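Local coordinates for protein bacterial leucyl aminopeptidase (Legionella pneumophila, PDB 6ESL) that probably removes amino acids, leucine among them, from the N-termini of peptides as a secreted zinc aminopeptidase of peptidase family M28, at residues M210-D214 / G215-G219; Y253-E256 / E257-L260. All coordinates share one frame; numbering follows the deposited sequence.

Contact 1 of 2, residues M210-D214 / G215-G219; sequences MDTLD and GRMPG
In the loop from strand 203-209 to helix 220-239, the side chain of Met217 folds back over the backbone of Leu213 and Asp214 and packs against Thr212. Two carbonyls meet its CG: Met217 CG is 3.2 Å from Asp214 O and 3.5 Å from Leu213 O. A bend at chi2 (-75°) carries the thioether over Asp214, with Met217 CE 3.4 Å from Asp214 O. The apolar part of the contact is slight, Leu213 CB to Met217 CG being 4.1 Å. Met217 CB lies 3.7 Å from Thr212 OG1, and that hydroxyl is used twice: it donates to Leu213 O at 2.7 Å, tilted 15° from the carbonyl plane, and it accepts from the backbone N of Arg146. This is the connection that joins two zinc-bearing elements of the M28 fold, since His209 ends the strand and Asp222 lies in the first turn of the helix. Thr212 CG2 meets Gly219 CA at 4.0 Å, just where Gly219, with positive phi (51°), takes the N-cap position. Asp214 turns its carboxylate elsewhere, to Ser147 and Lys150, while its backbone N bonds to Glu58 of the second subunit.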
loop_
_atom_site.group_PDB
_atom_site.type_symbol
_atom_site.label_atom_id
_atom_site.label_comp_id
_atom_site.label_asym_id
_atom_site.label_seq_id
_atom_site.Cartn_x
_atom_site.Cartn_y
_atom_site.Cartn_z
ATOM N N MET B 210 -11.052 3.636 24.500
ATOM C CA MET B 210 -12.229 3.959 25.281
ATOM C C MET B 210 -12.088 5.375 25.881
ATOM O O MET B 210 -13.077 5.941 26.454
ATOM C CB MET B 210 -12.385 2.916 26.429
ATOM C CG MET B 210 -11.372 3.027 27.557
ATOM S SD MET B 210 -11.817 1.899 28.899
ATOM C CE MET B 210 -11.302 0.322 28.330
ATOM N N ASP B 211 -10.874 5.907 25.873
ATOM C CA ASP B 211 -10.540 7.095 26.625
ATOM C C ASP B 211 -10.678 8.420 25.886
ATOM O O ASP B 211 -10.856 8.454 24.671
ATOM C CB ASP B 211 -9.120 6.990 27.246
ATOM C CG ASP B 211 -8.015 7.026 26.181
ATOM O OD1 ASP B 211 -8.171 6.309 25.192
ATOM O OD2 ASP B 211 -7.014 7.754 26.395
ATOM N N THR B 212 -10.556 9.490 26.676
ATOM C CA THR B 212 -10.539 10.870 26.255
ATOM C C THR B 212 -9.519 11.632 27.032
ATOM O O THR B 212 -8.810 11.098 27.938
ATOM C CB THR B 212 -11.908 11.550 26.536
ATOM O OG1 THR B 212 -12.096 11.701 27.995
ATOM C CG2 THR B 212 -13.037 10.780 25.902
ATOM N N LEU B 213 -9.411 12.905 26.716
ATOM C CA LEU B 213 -8.627 13.824 27.545
ATOM C C LEU B 213 -9.392 14.106 28.880
ATOM O O LEU B 213 -10.549 13.698 29.069
ATOM C CB LEU B 213 -8.350 15.136 26.799
ATOM C CG LEU B 213 -7.608 15.200 25.491
ATOM C CD1 LEU B 213 -7.104 16.571 25.223
ATOM C CD2 LEU B 213 -6.529 14.185 25.632
ATOM N N ASP B 214 -8.719 14.835 29.756
ATOM C CA ASP B 214 -9.333 15.425 30.915
ATOM C C ASP B 214 -10.220 16.620 30.624
ATOM O O ASP B 214 -10.327 17.087 29.496
ATOM C CB ASP B 214 -8.299 15.838 31.965
ATOM C CG ASP B 214 -7.435 14.696 32.427
ATOM O OD1 ASP B 214 -7.997 13.701 32.928
ATOM O OD2 ASP B 214 -6.188 14.809 32.228
ATOM N N GLY B 215 -10.919 17.104 31.679
ATOM C CA GLY B 215 -11.955 18.128 31.456
ATOM C C GLY B 215 -13.241 17.501 30.959
ATOM O O GLY B 215 -13.453 16.301 30.989
ATOM N N ARG B 216 -14.121 18.365 30.470
ATOM C CA ARG B 216 -15.372 17.888 29.927
ATOM C C ARG B 216 -15.147 17.442 28.499
ATOM O O ARG B 216 -15.059 18.261 27.584
ATOM C CB ARG B 216 -16.400 19.015 29.857
ATOM C CG ARG B 216 -17.749 18.590 29.302
ATOM C CD ARG B 216 -18.385 17.512 30.163
ATOM N NE ARG B 216 -19.674 17.077 29.633
ATOM C CZ ARG B 216 -19.829 16.076 28.773
ATOM N NH1 ARG B 216 -18.773 15.400 28.343
ATOM N NH2 ARG B 216 -21.040 15.749 28.342
ATOM N N MET B 217 -15.057 16.134 28.315
ATOM C CA MET B 217 -14.806 15.549 26.967
ATOM C C MET B 217 -15.792 14.458 26.668
ATOM O O MET B 217 -15.625 13.314 27.023
ATOM C CB MET B 217 -13.376 15.000 26.994
ATOM C CG MET B 217 -12.340 16.043 27.216
ATOM S SD MET B 217 -12.067 17.050 25.759
ATOM C CE MET B 217 -11.094 18.413 26.423
ATOM N N PRO B 218 -16.899 14.826 26.028
ATOM C CA PRO B 218 -17.828 13.781 25.551
ATOM C C PRO B 218 -17.194 12.743 24.605
ATOM O O PRO B 218 -17.650 11.612 24.526
ATOM C CB PRO B 218 -18.917 14.562 24.789
ATOM C CG PRO B 218 -18.626 15.972 25.028
ATOM C CD PRO B 218 -17.231 16.166 25.553
ATOM N N GLY B 219 -16.170 13.137 23.896
ATOM C CA GLY B 219 -15.456 12.200 23.040
ATOM C C GLY B 219 -16.288 11.402 22.104
ATOM O O GLY B 219 -16.118 10.209 21.986
#

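Contact 2 of 2, residues Y253-E256 / E257-L260; sequences YAAE and ERGL. With ZN (zinc ion), chain E.
Glu256 O is gripped by two successive backbone N-H groups, Gly259 N at 3.1 Å and Leu260 N at 3.0 Å. Both come from the same face of the carbonyl plane, Gly259 N standing 54° out of it and Leu260 N 35°. One residue earlier, Arg258 N bonds to Ala255 O at 3.2 Å from well above that carbonyl's plane. Together the three bonds close a tight turn between strand 248-253 and helix 261-272, with Leu260 at the helix N-cap. The Glu256 side chain leaves with CG anti to its backbone N (chi1 -169°) and then bends, so that it runs alongside Leu260, pointing the same way; Leu260 CD2 touches Glu256 OE2 at 3.4 Å. Arg258 directs its guanidinium away from the turn, to Tyr186 and to Glu22 of the second subunit. Glu257 bends at chi2 as well and presents one oxygen to the metal: OE2 binds zinc at 2.6 Å, a long bond, and Asp222 holds the same ion. Glu256 OE1 lies 3.5 Å from this zinc without binding it, and 3.7 Å from Glu257 OE1. In M28 relatives the first glutamate of such a Glu-Glu pair acts as general base and the second as metal ligand. The geometry agrees with that division: one carboxylate coordinates zinc, while its neighbour stands close to the metal but outside bonding distance, beside the place where a metal-bound water would be expected.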
loop_
_atom_site.group_PDB
_atom_site.type_symbol
_atom_site.label_atom_id
_atom_site.label_comp_id
_atom_site.label_asym_id
_atom_site.label_seq_id
_atom_site.Cartn_x
_atom_site.Cartn_y
_atom_site.Cartn_z
ATOM N N TYR B 253 -8.979 -0.258 24.230
ATOM C CA TYR B 253 -7.764 0.086 24.880
ATOM C C TYR B 253 -7.944 1.271 25.815
ATOM O O TYR B 253 -8.636 2.177 25.482
ATOM C CB TYR B 253 -6.689 0.490 23.813
ATOM C CG TYR B 253 -6.499 -0.521 22.764
ATOM C CD1 TYR B 253 -5.776 -1.731 23.042
ATOM C CD2 TYR B 253 -6.959 -0.309 21.472
ATOM C CE1 TYR B 253 -5.519 -2.645 22.030
ATOM C CE2 TYR B 253 -6.810 -1.277 20.483
ATOM C CZ TYR B 253 -6.083 -2.416 20.756
ATOM O OH TYR B 253 -5.901 -3.330 19.767
ATOM N N ALA B 254 -7.256 1.237 26.949
ATOM C CA ALA B 254 -7.120 2.352 27.843
ATOM C C ALA B 254 -6.044 3.317 27.333
ATOM O O ALA B 254 -5.103 2.893 26.626
ATOM C CB ALA B 254 -6.651 1.823 29.206
ATOM N N ALA B 255 -6.179 4.599 27.724
ATOM C CA ALA B 255 -5.070 5.498 27.714
ATOM C C ALA B 255 -4.393 5.670 26.329
ATOM O O ALA B 255 -3.175 5.891 26.231
ATOM C CB ALA B 255 -4.013 5.078 28.796
ATOM N N GLU B 256 -5.158 5.595 25.261
ATOM C CA GLU B 256 -4.679 5.894 23.940
ATOM C C GLU B 256 -4.180 7.337 23.832
ATOM O O GLU B 256 -3.128 7.568 23.203
ATOM C CB GLU B 256 -5.664 5.550 22.878
ATOM C CG GLU B 256 -5.122 5.605 21.450
ATOM C CD GLU B 256 -5.124 7.008 20.826
ATOM O OE1 GLU B 256 -5.712 7.946 21.466
ATOM O OE2 GLU B 256 -4.340 7.223 19.831
ATOM N N GLU B 257 -4.882 8.271 24.529
ATOM C CA GLU B 257 -4.581 9.697 24.401
ATOM C C GLU B 257 -3.329 10.048 25.176
ATOM O O GLU B 257 -2.843 11.154 25.101
ATOM C CB GLU B 257 -5.722 10.519 24.941
ATOM C CG GLU B 257 -7.042 10.367 24.173
ATOM C CD GLU B 257 -7.025 11.003 22.791
ATOM O OE1 GLU B 257 -5.996 11.538 22.382
ATOM O OE2 GLU B 257 -8.082 10.916 22.188
ATOM N N ARG B 258 -2.784 9.084 25.950
ATOM C CA ARG B 258 -1.513 9.283 26.727
ATOM C C ARG B 258 -0.317 8.781 25.946
ATOM O O ARG B 258 0.794 8.760 26.470
ATOM C CB ARG B 258 -1.579 8.611 28.084
ATOM C CG ARG B 258 -2.906 8.999 28.853
ATOM C CD ARG B 258 -2.897 10.473 29.266
ATOM N NE ARG B 258 -1.746 10.777 30.056
ATOM C CZ ARG B 258 -1.495 11.981 30.606
ATOM N NH1 ARG B 258 -2.381 12.995 30.535
ATOM N NH2 ARG B 258 -0.445 12.132 31.398
ATOM N N GLY B 259 -0.525 8.440 24.699
ATOM C CA GLY B 259 0.526 7.931 23.825
ATOM C C GLY B 259 0.540 6.410 23.510
ATOM O O GLY B 259 1.623 5.793 23.289
ATOM N N LEU B 260 -0.644 5.824 23.467
ATOM C CA LEU B 260 -0.864 4.431 23.020
ATOM C C LEU B 260 -0.575 3.488 24.254
ATOM O O LEU B 260 -0.195 2.340 24.065
ATOM C CB LEU B 260 -0.092 4.034 21.790
ATOM C CG LEU B 260 -0.073 4.997 20.582
ATOM C CD1 LEU B 260 0.517 4.289 19.356
ATOM C CD2 LEU B 260 -1.476 5.370 20.241
HETATM ZN ZN ZN E . -7.302 10.622 19.770
#

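Overall arrangement
Contacts 1 and 2 lie in the loops that follow two adjacent parallel strands, 203-209 and 248-253, with centres 12 Å apart. The strand pairing extends into them through Met210 N to Tyr253 O, 3.0 Å, a probable hydrogen bond. Asp211 makes the link to the metal site: its OD2 lies 2.9 Å from Glu257 N, a probable hydrogen bond, while its OD1 bonds to the zinc ligand His209. One second-shell carboxylate thus bonds to the His209 side chain at the end of the first strand and to the backbone of Glu257 in the second loop. Farther along, Leu213 CD2 packs on Glu257 CB at 3.8 Å, the Leu213 side chain being about 7 Å from a zinc. Both contacts also touch the second subunit, so the dimer interface reaches close to the active site.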